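Local coordinates for protein vanadium-dependent haloperoxidase (Zobellia galactanivorans, PDB 4CIT) that binds vanadate and, as a bacterial vanadium-dependent iodoperoxidase, probably uses it to oxidise iodide with hydrogen peroxide, at residues I65-N70 and K316-M321; P211-S216 and M321-I326; A218-V223 and R437-F442. All blocks are in the same frame, centred on the assembly; numbering follows the deposited sequence. Where two conformers were deposited one is given.

Interaction 1 (I65-N70 and K316-M321); sequences IFAYPN and KASVAM
The flat carboxamide of Asn70 meets Ser318 through its ND2 end, whereas the Phe66 ring turns away from segment 316-321; of its side chain, CB comes up to Ser318, with Phe66 CB and Ser318 CB 4.2 Å apart. That ring leads away into the side chains of Ile45, Thr49 and Met52 on helix 38-55. Asn70 ND2 gives Ser318 OG a weak hydrogen bond of 3.3 Å, long but nearly straight at 165°, and Asn70 ND2 also lies 3.8 Å from Ser318 CB. Besides accepting from the amide, the hydroxyl is hydrogen-bonded to the carbonyl oxygen of Tyr314, one turn back in its own helix, with a weak bond to Thr315 O. A chi1 of 65° sets OG between the backbone N and the carbonyl carbon, within reach of the Tyr314 carbonyl.

The pair illustrates how small residues let helices draw together in a largely helical protein of the PAP2 superfamily. Segments 65-70 and 316-321 run in largely opposed directions, with a signed crossing angle of -137° and their axes 8.2 Å apart at closest approach. Ala67 and Ser318 mark the crossing, their CA atoms separated by 4.9 Å; with no bulky side chain between them, Ser318 OG reaches within 3.6 Å of Ala67 CA. The Ala67 CB methyl lies over the carbonyl of the same serine, 3.9 Å from Ser318 O. Just beyond, helix 59-80 is kinked at Pro69, whose nitrogen makes no bond to the preceding turn and whose ring rests on His116, Ser120 and Leu123 of helix 108-123.

Interaction 2 (P211-S216 and M321-I326); sequences PFVLDS and MADAFI
Asp323 holds CG anti to its carbonyl carbon, where a chi1 of -79° places it toward the loop, and a chi2 of 8° turns the two oxygens to the backbone of Phe212, Val213 and Leu214. The case is a clear example of a helix-borne carboxylate gathering consecutive backbone N-H groups of a loop, here joining an irregular segment to helix 307-335 of the PAP2 region. Asp323 OD1 accepts from Phe212 N at 2.7 Å through its syn lone pair. Asp323 OD2 takes two donors: Val213 N at 2.6 Å, again on the syn lone pair, and Leu214 N at 3.0 Å, which arrives on the syn side but 34° out of the carboxylate plane. Three N-H groups thus fix the rotation of a buried acid and would probably offset part of its negative charge.

Apolar groups pack beside the carboxylate. The Phe212 ring presents its edge to Asp323 OD1 and to the Ala322 methyl. Leu214 reaches tip to tip toward Asp323, and Val213 crosses it at about a right angle. Asn92 and Lys446 hold carbonyls of the same loop. One turn along the helix, Ile326 CD1 ends 3.8 Å from Pro211 CA.

Interaction 3 (A218-V223 and R437-F442); sequences AQFKPV and RDLGTF
Phe220 extends from CB toward helix 426-446: a chi1 of -71° puts CG anti to the carbonyl carbon and on the side of that helix, and the ring beyond lies over Leu439 CA. Phe220 CG comes to 4.1 Å from Leu439 CB, and CD2 meets CB and CG of the same leucine. On the other branch CD1 touches Asp438 CB, and Phe220 CE1 lies 3.6 Å from Asp438 O. Phe220 CE2 is 3.8 Å from Phe442 CD2, and Phe220 CZ, the tip, presses to 3.4 Å against Phe442 CB. Leu439 CA stands over the centre of the Phe220 ring, only 3° off the normal: a CH-pi contact centred on one face. The rings of Phe220 and Phe442 meet obliquely, their planes at 55°.

An alanine in place of Phe220 would probably open a gap over Leu439 CA and leave the Phe442 side chain freer to turn. Beside the ring, Gln219 sets NE2 3.3 Å above one face of Phe442, offset toward the rim, while its OE1 accepts from Asp215 N.

Both loop residues occupy the central positions of a type I turn, Ala218 to Lys221. This loop lies against helix 426-446 and also touches helix 307-335, where Ala218 meets Asp330 and Pro222 meets Glu331.

How the interactions relate
Read from the N terminus, the chain leaves helix 59-80 and closes its first long loop, 245 residues, when interaction 1 brings 316-321 back to it. Within that span the segments 211-216 and 218-223 depart; interaction 2 closes over 104 residues on the next turn of helix 307-335, and interaction 3 over 213 on helix 426-446. No contact nests in another: each pair crosses. Interactions 1 and 2 share Met321 and touch where Val319 CG1 lies 3.5 Å from Val213 CG2; Leu439 CD1, 3.6 Å from Asp323 O, joins 2 to 3. Helix 307-335, which also carries the vanadate-pocket residue Lys332, is thereby tied to helix 59-80, the central loop and helix 426-446.

Interaction 1 (I65-N70 and K316-M321)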
ATOM      1  N   ILE A  65      -1.578  -8.112   0.104  1.00 11.14           N
ATOM      2  CA  ILE A  65      -0.420  -8.903  -0.432  1.00 12.04           C
ATOM      3  C   ILE A  65       0.921  -8.454   0.166  1.00 11.10           C
ATOM      4  O   ILE A  65       1.753  -9.268   0.477  1.00 10.92           O
ATOM      5  CB  ILE A  65      -0.415  -8.825  -1.961  1.00 13.06           C
ATOM      6  CG1 ILE A  65      -1.682  -9.550  -2.488  1.00 15.68           C
ATOM      7  CG2 ILE A  65       0.819  -9.546  -2.501  1.00 13.43           C
ATOM      8  CD1 ILE A  65      -1.917  -9.369  -3.971  1.00 19.51           C
ATOM      9  N   PHE A  66       1.127  -7.145   0.375  1.00 10.66           N
ATOM     10  CA  PHE A  66       2.334  -6.632   1.008  1.00 10.62           C
ATOM     11  C   PHE A  66       2.380  -6.899   2.506  1.00 10.28           C
ATOM     12  O   PHE A  66       3.429  -7.233   3.006  1.00 10.93           O
ATOM     13  CB  PHE A  66       2.474  -5.120   0.781  1.00 10.83           C
ATOM     14  CG  PHE A  66       2.875  -4.776  -0.607  1.00 11.02           C
ATOM     15  CD1 PHE A  66       4.014  -5.286  -1.154  1.00 12.17           C
ATOM     16  CD2 PHE A  66       2.143  -3.859  -1.325  1.00 11.59           C
ATOM     17  CE1 PHE A  66       4.386  -4.935  -2.433  1.00 11.46           C
ATOM     18  CE2 PHE A  66       2.464  -3.534  -2.621  1.00 12.24           C
ATOM     19  CZ  PHE A  66       3.601  -4.080  -3.183  1.00 11.84           C
ATOM     20  N   ALA A  67       1.254  -6.801   3.208  1.00  9.29           N
ATOM     21  CA  ALA A  67       1.280  -6.841   4.652  1.00  9.10           C
ATOM     22  C   ALA A  67       1.561  -8.166   5.322  1.00  9.00           C
ATOM     23  O   ALA A  67       2.428  -8.239   6.189  1.00 10.81           O
ATOM     24  CB  ALA A  67      -0.014  -6.304   5.229  1.00 10.15           C
ATOM     25  N   TYR A  68       0.846  -9.213   4.922  1.00  9.07           N
ATOM     26  CA  TYR A  68       0.969 -10.484   5.572  1.00  8.82           C
ATOM     27  C   TYR A  68       2.397 -11.107   5.506  1.00  9.45           C
ATOM     28  O   TYR A  68       2.893 -11.618   6.510  1.00  8.46           O
ATOM     29  CB  TYR A  68      -0.044 -11.501   5.082  1.00  9.29           C
ATOM     30  CG  TYR A  68      -1.402 -11.265   5.701  1.00  9.37           C
ATOM     31  CD1 TYR A  68      -1.651 -11.562   7.066  1.00  9.28           C
ATOM     32  CD2 TYR A  68      -2.425 -10.814   4.937  1.00 10.36           C
ATOM     33  CE1 TYR A  68      -2.926 -11.381   7.633  1.00 10.79           C
ATOM     34  CE2 TYR A  68      -3.699 -10.574   5.488  1.00 12.56           C
ATOM     35  CZ  TYR A  68      -3.956 -10.881   6.818  1.00 12.69           C
ATOM     36  OH  TYR A  68      -5.197 -10.700   7.324  1.00 13.44           O
ATOM     37  N   PRO A  69       3.042 -11.097   4.350  1.00  8.67           N
ATOM     38  CA  PRO A  69       4.372 -11.665   4.307  1.00  9.15           C
ATOM     39  C   PRO A  69       5.390 -10.874   5.156  1.00  8.74           C
ATOM     40  O   PRO A  69       6.267 -11.463   5.785  1.00  7.78           O
ATOM     41  CB  PRO A  69       4.711 -11.606   2.840  1.00  9.65           C
ATOM     42  CG  PRO A  69       3.366 -11.649   2.133  1.00 10.78           C
ATOM     43  CD  PRO A  69       2.586 -10.703   2.981  1.00  8.67           C
ATOM     44  N   ASN A  70       5.272  -9.554   5.215  1.00  8.23           N
ATOM     45  CA  ASN A  70       6.096  -8.813   6.137  1.00  8.74           C
ATOM     46  C   ASN A  70       5.845  -9.156   7.562  1.00  8.27           C
ATOM     47  O   ASN A  70       6.819  -9.285   8.356  1.00  8.86           O
ATOM     48  CB  ASN A  70       5.953  -7.295   5.903  1.00  9.18           C
ATOM     49  CG  ASN A  70       6.576  -6.874   4.611  1.00 11.36           C
ATOM     50  OD1 ASN A  70       7.661  -7.407   4.198  1.00 11.44           O
ATOM     51  ND2 ASN A  70       6.046  -5.787   4.041  1.00 11.20           N
ATOM     52  N   LYS A 316       5.704  -1.970   9.671  1.00  9.72           N
ATOM     53  CA  LYS A 316       4.866  -0.916  10.219  1.00 10.10           C
ATOM     54  C   LYS A 316       4.143  -0.154   9.040  1.00  9.39           C
ATOM     55  O   LYS A 316       2.937   0.136   9.167  1.00  8.84           O
ATOM     56  CB  LYS A 316       5.681  -0.001  11.121  1.00 11.01           C
ATOM     57  CG  LYS A 316       4.834   0.828  12.049  1.00 12.86           C
ATOM     58  CD  LYS A 316       5.625   1.780  12.951  1.00 14.52           C
ATOM     59  CE  LYS A 316       6.611   1.157  13.870  1.00 15.33           C
ATOM     60  NZ  LYS A 316       7.048   2.088  14.984  1.00 16.04           N
ATOM     61  N   ALA A 317       4.835   0.086   7.969  1.00 10.42           N
ATOM     62  CA  ALA A 317       4.272   0.803   6.780  1.00 11.53           C
ATOM     63  C   ALA A 317       3.177   0.012   6.078  1.00 11.45           C
ATOM     64  O   ALA A 317       2.062   0.546   5.783  1.00  9.41           O
ATOM     65  CB  ALA A 317       5.325   1.253   5.808  1.00 12.61           C
ATOM     66  N   SER A 318       3.437  -1.288   5.873  1.00 10.73           N
ATOM     67  CA  SER A 318       2.498  -2.104   5.140  1.00  9.74           C
ATOM     68  C   SER A 318       1.241  -2.360   5.975  1.00  9.50           C
ATOM     69  O   SER A 318       0.145  -2.392   5.406  1.00  9.41           O
ATOM     70  CB  SER A 318       3.127  -3.344   4.551  1.00 10.12           C
ATOM     71  OG  SER A 318       3.577  -4.206   5.573  1.00 11.75           O
ATOM     72  N   VAL A 319       1.374  -2.625   7.268  1.00  9.54           N
ATOM     73  CA  VAL A 319       0.205  -2.744   8.117  1.00 10.79           C
ATOM     74  C   VAL A 319      -0.663  -1.475   8.160  1.00 11.36           C
ATOM     75  O   VAL A 319      -1.876  -1.504   7.954  1.00 11.77           O
ATOM     76  CB  VAL A 319       0.607  -3.197   9.512  1.00 13.37           C
ATOM     77  CG1 VAL A 319      -0.541  -3.088  10.451  1.00 16.46           C
ATOM     78  CG2 VAL A 319       1.140  -4.643   9.433  1.00 14.13           C
ATOM     79  N   ALA A 320      -0.017  -0.324   8.300  1.00  9.19           N
ATOM     80  CA  ALA A 320      -0.736   0.920   8.233  1.00  9.66           C
ATOM     81  C   ALA A 320      -1.455   1.093   6.881  1.00  8.79           C
ATOM     82  O   ALA A 320      -2.629   1.558   6.901  1.00  8.71           O
ATOM     83  CB  ALA A 320       0.162   2.087   8.546  1.00  9.76           C
ATOM     84  N   MET A 321      -0.786   0.849   5.752  1.00  8.41           N
ATOM     85  CA  MET A 321      -1.419   1.039   4.480  1.00  9.12           C
ATOM     86  C   MET A 321      -2.626   0.113   4.274  1.00  9.12           C
ATOM     87  O   MET A 321      -3.590   0.500   3.586  1.00 10.29           O
ATOM     88  CB  MET A 321      -0.427   0.901   3.356  1.00  9.59           C
ATOM     89  CG  MET A 321       0.517   2.081   3.265  1.00 10.67           C
ATOM     90  SD  MET A 321       1.581   2.021   1.768  1.00  9.76           S
ATOM     91  CE  MET A 321       2.841   0.964   2.226  1.00 15.57           C
TER

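Interaction 2 (P211-S216 and M321-I326)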
ATOM      1  N   PRO A 211      -9.536  -5.665   9.809  1.00  9.85           N
ATOM      2  CA  PRO A 211      -8.376  -4.788   9.882  1.00 10.97           C
ATOM      3  C   PRO A 211      -7.255  -5.335  10.777  1.00 10.80           C
ATOM      4  O   PRO A 211      -7.496  -6.198  11.664  1.00 11.55           O
ATOM      5  CB  PRO A 211      -8.941  -3.515  10.509  1.00 12.13           C
ATOM      6  CG  PRO A 211     -10.370  -3.716  10.740  1.00 12.50           C
ATOM      7  CD  PRO A 211     -10.675  -5.184  10.581  1.00 12.18           C
ATOM      8  N   PHE A 212      -6.022  -4.948  10.518  1.00 11.99           N
ATOM      9  CA  PHE A 212      -4.901  -5.337  11.408  1.00 13.27           C
ATOM     10  C   PHE A 212      -4.877  -4.673  12.755  1.00 12.66           C
ATOM     11  O   PHE A 212      -4.615  -5.326  13.774  1.00 12.48           O
ATOM     12  CB  PHE A 212      -3.568  -5.031  10.686  1.00 12.99           C
ATOM     13  CG  PHE A 212      -3.256  -5.954   9.558  1.00 12.70           C
ATOM     14  CD1 PHE A 212      -2.828  -7.268   9.787  1.00 15.09           C
ATOM     15  CD2 PHE A 212      -3.425  -5.569   8.238  1.00 16.79           C
ATOM     16  CE1 PHE A 212      -2.500  -8.091   8.712  1.00 13.52           C
ATOM     17  CE2 PHE A 212      -3.169  -6.439   7.156  1.00 16.89           C
ATOM     18  CZ  PHE A 212      -2.614  -7.692   7.419  1.00 15.01           C
ATOM     19  N   VAL A 213      -5.098  -3.351  12.790  1.00 11.67           N
ATOM     20  CA  VAL A 213      -4.919  -2.516  14.009  1.00 13.36           C
ATOM     21  C   VAL A 213      -6.209  -1.769  14.417  1.00 12.97           C
ATOM     22  O   VAL A 213      -6.503  -1.487  15.614  1.00 14.98           O
ATOM     23  CB  VAL A 213      -3.810  -1.440  13.746  1.00 14.66           C
ATOM     24  CG1 VAL A 213      -3.396  -0.774  15.015  1.00 17.45           C
ATOM     25  CG2 VAL A 213      -2.572  -2.019  13.050  1.00 16.11           C
ATOM     26  N   LEU A 214      -7.020  -1.397  13.424  1.00 12.02           N
ATOM     27  CA  LEU A 214      -8.240  -0.634  13.697  1.00 12.93           C
ATOM     28  C   LEU A 214      -9.151  -1.434  14.581  1.00 13.59           C
ATOM     29  O   LEU A 214      -9.182  -2.675  14.502  1.00 13.18           O
ATOM     30  CB  LEU A 214      -9.035  -0.319  12.464  1.00 12.60           C
ATOM     31  CG  LEU A 214      -8.290   0.415  11.352  1.00 13.73           C
ATOM     32  CD1 LEU A 214      -9.197   0.620  10.143  1.00 15.17           C
ATOM     33  CD2 LEU A 214      -7.720   1.684  11.896  1.00 13.30           C
ATOM     34  N   ASP A 215      -9.880  -0.715  15.423  1.00 13.04           N
ATOM     35  CA  ASP A 215     -10.961  -1.352  16.195  1.00 14.56           C
ATOM     36  C   ASP A 215     -12.151  -1.735  15.332  1.00 14.70           C
ATOM     37  O   ASP A 215     -12.866  -2.726  15.602  1.00 17.53           O
ATOM     38  CB  ASP A 215     -11.384  -0.418  17.315  1.00 17.99           C
ATOM     39  CG  ASP A 215     -10.262  -0.163  18.311  1.00 22.26           C
ATOM     40  OD1 ASP A 215      -9.561  -1.120  18.710  1.00 21.61           O
ATOM     41  OD2 ASP A 215     -10.070   1.039  18.677  1.00 23.25           O
ATOM     42  N   SER A 216     -12.350  -0.987  14.227  1.00 13.52           N
ATOM     43  CA  SER A 216     -13.381  -1.320  13.245  1.00 13.08           C
ATOM     44  C   SER A 216     -13.068  -0.592  11.995  1.00 11.97           C
ATOM     45  O   SER A 216     -12.367   0.390  12.047  1.00 12.37           O
ATOM     46  CB  SER A 216     -14.793  -0.957  13.681  1.00 14.77           C
ATOM     47  OG  SER A 216     -14.992   0.445  13.620  1.00 18.18           O
ATOM     48  N   MET A 321      -0.786   0.849   5.752  1.00  8.41           N
ATOM     49  CA  MET A 321      -1.419   1.039   4.480  1.00  9.12           C
ATOM     50  C   MET A 321      -2.626   0.113   4.274  1.00  9.12           C
ATOM     51  O   MET A 321      -3.590   0.500   3.586  1.00 10.29           O
ATOM     52  CB  MET A 321      -0.427   0.901   3.356  1.00  9.59           C
ATOM     53  CG  MET A 321       0.517   2.081   3.265  1.00 10.67           C
ATOM     54  SD  MET A 321       1.581   2.021   1.768  1.00  9.76           S
ATOM     55  CE  MET A 321       2.841   0.964   2.226  1.00 15.57           C
ATOM     56  N   ALA A 322      -2.534  -1.120   4.760  1.00  9.23           N
ATOM     57  CA  ALA A 322      -3.616  -2.097   4.554  1.00 10.35           C
ATOM     58  C   ALA A 322      -4.807  -1.540   5.352  1.00 11.38           C
ATOM     59  O   ALA A 322      -5.956  -1.487   4.792  1.00  9.81           O
ATOM     60  CB  ALA A 322      -3.234  -3.456   5.046  1.00 11.45           C
ATOM     61  N   ASP A 323      -4.590  -1.015   6.573  1.00 10.07           N
ATOM     62  CA  ASP A 323      -5.707  -0.418   7.340  1.00 10.34           C
ATOM     63  C   ASP A 323      -6.236   0.892   6.689  1.00  9.46           C
ATOM     64  O   ASP A 323      -7.446   1.154   6.665  1.00  8.60           O
ATOM     65  CB  ASP A 323      -5.375  -0.277   8.838  1.00 11.98           C
ATOM     66  CG  ASP A 323      -5.522  -1.659   9.614  1.00 15.71           C
ATOM     67  OD1 ASP A 323      -5.736  -2.773   8.928  1.00 18.21           O
ATOM     68  OD2 ASP A 323      -5.452  -1.566  10.875  1.00 17.52           O
ATOM     69  N   ALA A 324      -5.341   1.630   6.068  1.00  9.35           N
ATOM     70  CA  ALA A 324      -5.726   2.851   5.344  1.00  8.46           C
ATOM     71  C   ALA A 324      -6.678   2.543   4.154  1.00  8.41           C
ATOM     72  O   ALA A 324      -7.718   3.240   3.922  1.00  9.44           O
ATOM     73  CB  ALA A 324      -4.518   3.594   4.897  1.00  9.23           C
ATOM     74  N   PHE A 325      -6.412   1.466   3.409  1.00  8.07           N
ATOM     75  CA  PHE A 325      -7.300   1.053   2.334  1.00  9.01           C
ATOM     76  C   PHE A 325      -8.671   0.667   2.878  1.00  8.76           C
ATOM     77  O   PHE A 325      -9.666   0.910   2.215  1.00  8.66           O
ATOM     78  CB  PHE A 325      -6.656  -0.004   1.451  1.00  9.30           C
ATOM     79  CG  PHE A 325      -5.822   0.545   0.356  1.00 10.04           C
ATOM     80  CD1 PHE A 325      -6.443   1.102  -0.743  1.00 10.10           C
ATOM     81  CD2 PHE A 325      -4.438   0.454   0.400  1.00 10.41           C
ATOM     82  CE1 PHE A 325      -5.664   1.607  -1.764  1.00 11.64           C
ATOM     83  CE2 PHE A 325      -3.668   0.870  -0.680  1.00 11.63           C
ATOM     84  CZ  PHE A 325      -4.304   1.476  -1.742  1.00 11.06           C
ATOM     85  N   ILE A 326      -8.719  -0.110   3.969  1.00  8.50           N
ATOM     86  CA  ILE A 326     -10.004  -0.477   4.541  1.00  8.67           C
ATOM     87  C   ILE A 326     -10.807   0.783   4.958  1.00  9.39           C
ATOM     88  O   ILE A 326     -11.982   0.912   4.627  1.00  9.64           O
ATOM     89  CB  ILE A 326      -9.807  -1.373   5.753  1.00  9.80           C
ATOM     90  CG1 ILE A 326      -9.236  -2.695   5.212  1.00 10.01           C
ATOM     91  CG2 ILE A 326     -11.130  -1.596   6.498  1.00 10.98           C
ATOM     92  CD1 ILE A 326      -8.831  -3.699   6.284  1.00 11.16           C
TER

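Interaction 3 (A218-V223 and R437-F442)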
ATOM      1  N   ALA A 218     -14.731   1.448  10.228  1.00 10.82           N
ATOM      2  CA  ALA A 218     -15.187   2.818  10.317  1.00 10.31           C
ATOM      3  C   ALA A 218     -14.566   3.730  11.360  1.00 10.71           C
ATOM      4  O   ALA A 218     -15.006   4.873  11.488  1.00 11.11           O
ATOM      5  CB  ALA A 218     -16.751   2.853  10.495  1.00 11.29           C
ATOM      6  N   GLN A 219     -13.486   3.328  11.995  1.00  9.90           N
ATOM      7  CA  GLN A 219     -12.899   4.057  13.082  1.00 10.71           C
ATOM      8  C   GLN A 219     -12.478   5.484  12.688  1.00 11.10           C
ATOM      9  O   GLN A 219     -12.483   6.415  13.531  1.00 10.81           O
ATOM     10  CB  GLN A 219     -11.756   3.258  13.671  1.00 10.88           C
ATOM     11  CG  GLN A 219     -11.153   3.902  14.927  1.00 11.58           C
ATOM     12  CD  GLN A 219     -10.048   3.102  15.488  1.00 14.87           C
ATOM     13  OE1 GLN A 219      -9.845   1.970  15.099  1.00 13.85           O
ATOM     14  NE2 GLN A 219      -9.269   3.715  16.380  1.00 17.80           N
ATOM     15  N   PHE A 220     -12.038   5.633  11.453  1.00 10.53           N
ATOM     16  CA  PHE A 220     -11.615   6.901  10.959  1.00 10.25           C
ATOM     17  C   PHE A 220     -12.528   7.477   9.893  1.00 11.20           C
ATOM     18  O   PHE A 220     -12.080   8.266   9.009  1.00 12.26           O
ATOM     19  CB  PHE A 220     -10.138   6.750  10.495  1.00 10.25           C
ATOM     20  CG  PHE A 220      -9.220   6.597  11.681  1.00 11.19           C
ATOM     21  CD1 PHE A 220      -8.870   7.686  12.462  1.00 12.15           C
ATOM     22  CD2 PHE A 220      -8.816   5.321  12.066  1.00 10.95           C
ATOM     23  CE1 PHE A 220      -8.083   7.501  13.618  1.00 14.05           C
ATOM     24  CE2 PHE A 220      -8.091   5.122  13.225  1.00 11.80           C
ATOM     25  CZ  PHE A 220      -7.740   6.217  14.000  1.00 12.14           C
ATOM     26  N   LYS A 221     -13.794   7.180   9.978  1.00 12.40           N
ATOM     27  CA  LYS A 221     -14.808   7.757   9.065  1.00 12.60           C
ATOM     28  C   LYS A 221     -14.638   9.309   9.114  1.00 12.65           C
ATOM     29  O   LYS A 221     -14.696   9.849  10.224  1.00 11.62           O
ATOM     30  CB  LYS A 221     -16.183   7.452   9.611  1.00 16.98           C
ATOM     31  CG  LYS A 221     -17.322   8.100   8.849  1.00 19.32           C
ATOM     32  CD  LYS A 221     -18.670   7.480   9.244  1.00 23.44           C
ATOM     33  CE  LYS A 221     -19.157   7.876  10.613  1.00 28.45           C
ATOM     34  NZ  LYS A 221     -19.200   9.348  10.750  1.00 31.39           N
ATOM     35  N   PRO A 222     -14.585   9.965   7.937  1.00 10.66           N
ATOM     36  CA  PRO A 222     -14.395  11.393   7.896  1.00 10.57           C
ATOM     37  C   PRO A 222     -15.745  12.107   7.983  1.00 10.55           C
ATOM     38  O   PRO A 222     -16.813  11.494   7.980  1.00 11.09           O
ATOM     39  CB  PRO A 222     -13.751  11.636   6.575  1.00 11.10           C
ATOM     40  CG  PRO A 222     -14.204  10.575   5.680  1.00 10.14           C
ATOM     41  CD  PRO A 222     -14.355   9.384   6.624  1.00 10.37           C
ATOM     42  N   VAL A 223     -15.673  13.425   7.969  1.00 10.85           N
ATOM     43  CA  VAL A 223     -16.879  14.197   7.732  1.00 12.47           C
ATOM     44  C   VAL A 223     -17.479  13.820   6.358  1.00 12.23           C
ATOM     45  O   VAL A 223     -16.760  13.338   5.444  1.00 11.42           O
ATOM     46  CB  VAL A 223     -16.613  15.728   7.813  1.00 14.74           C
ATOM     47  CG1 VAL A 223     -16.075  16.148   9.195  1.00 17.10           C
ATOM     48  CG2 VAL A 223     -15.633  16.172   6.781  1.00 15.92           C
ATOM     49  N   ARG A 437      -3.527  10.591   7.779  0.60 10.27           N
ATOM     50  CA  ARG A 437      -2.593  11.050   8.799  0.60 11.00           C
ATOM     51  C   ARG A 437      -3.145  10.678  10.199  0.60 10.33           C
ATOM     52  O   ARG A 437      -2.405  10.125  11.070  0.60 10.25           O
ATOM     53  CB  ARG A 437      -2.257  12.586   8.640  0.60 13.57           C
ATOM     54  CG  ARG A 437      -1.309  12.932   7.442  0.60 17.10           C
ATOM     55  CD  ARG A 437      -1.072  14.474   7.193  0.60 19.39           C
ATOM     56  NE  ARG A 437      -0.149  14.661   6.058  0.60 21.55           N
ATOM     57  CZ  ARG A 437      -0.088  15.661   5.162  0.60 24.01           C
ATOM     58  NH1 ARG A 437      -0.880  16.712   5.219  0.60 28.93           N
ATOM     59  NH2 ARG A 437       0.796  15.579   4.167  0.60 22.54           N
ATOM     60  N   ASP A 438      -4.451  10.820  10.406  1.00 10.19           N
ATOM     61  CA  ASP A 438      -5.067  10.435  11.675  1.00 10.32           C
ATOM     62  C   ASP A 438      -4.929   8.917  11.899  1.00 10.14           C
ATOM     63  O   ASP A 438      -4.607   8.464  13.071  1.00  9.50           O
ATOM     64  CB  ASP A 438      -6.488  10.886  11.813  1.00 12.75           C
ATOM     65  CG  ASP A 438      -6.653  12.421  11.977  1.00 14.14           C
ATOM     66  OD1 ASP A 438      -5.632  13.098  12.172  1.00 18.03           O
ATOM     67  OD2 ASP A 438      -7.829  12.879  11.893  1.00 16.25           O
ATOM     68  N   LEU A 439      -5.213   8.132  10.868  1.00  9.31           N
ATOM     69  CA  LEU A 439      -5.107   6.679  10.957  1.00 10.11           C
ATOM     70  C   LEU A 439      -3.629   6.249  11.209  1.00 10.43           C
ATOM     71  O   LEU A 439      -3.355   5.387  12.038  1.00 10.68           O
ATOM     72  CB  LEU A 439      -5.705   6.035   9.710  1.00 10.87           C
ATOM     73  CG  LEU A 439      -5.740   4.498   9.680  1.00 11.13           C
ATOM     74  CD1 LEU A 439      -6.890   4.029   8.766  1.00 10.99           C
ATOM     75  CD2 LEU A 439      -4.423   3.968   9.144  1.00 11.20           C
ATOM     76  N   GLY A 440      -2.693   6.858  10.516  1.00 11.07           N
ATOM     77  CA  GLY A 440      -1.305   6.478  10.589  1.00 12.35           C
ATOM     78  C   GLY A 440      -0.776   6.855  11.976  1.00 10.75           C
ATOM     79  O   GLY A 440      -0.021   6.043  12.556  1.00 10.71           O
ATOM     80  N   THR A 441      -1.246   7.994  12.544  1.00 11.48           N
ATOM     81  CA  THR A 441      -0.934   8.390  13.932  1.00 11.24           C
ATOM     82  C   THR A 441      -1.406   7.382  14.943  1.00 12.04           C
ATOM     83  O   THR A 441      -0.670   6.995  15.885  1.00 12.25           O
ATOM     84  CB  THR A 441      -1.438   9.835  14.227  1.00 13.68           C
ATOM     85  OG1 THR A 441      -0.771  10.711  13.264  1.00 12.52           O
ATOM     86  CG2 THR A 441      -1.103  10.297  15.672  1.00 16.26           C
ATOM     87  N   PHE A 442      -2.625   6.910  14.760  1.00 11.22           N
ATOM     88  CA  PHE A 442      -3.157   5.891  15.648  1.00 11.67           C
ATOM     89  C   PHE A 442      -2.282   4.597  15.580  1.00 11.83           C
ATOM     90  O   PHE A 442      -1.986   3.965  16.626  1.00 12.30           O
ATOM     91  CB  PHE A 442      -4.598   5.594  15.222  1.00 11.31           C
ATOM     92  CG  PHE A 442      -5.223   4.384  15.866  1.00 12.16           C
ATOM     93  CD1 PHE A 442      -5.731   4.434  17.198  1.00 15.50           C
ATOM     94  CD2 PHE A 442      -5.339   3.258  15.159  1.00 13.57           C
ATOM     95  CE1 PHE A 442      -6.234   3.290  17.833  1.00 17.10           C
ATOM     96  CE2 PHE A 442      -5.931   2.141  15.730  1.00 15.82           C
ATOM     97  CZ  PHE A 442      -6.359   2.152  17.046  1.00 17.00           C
TER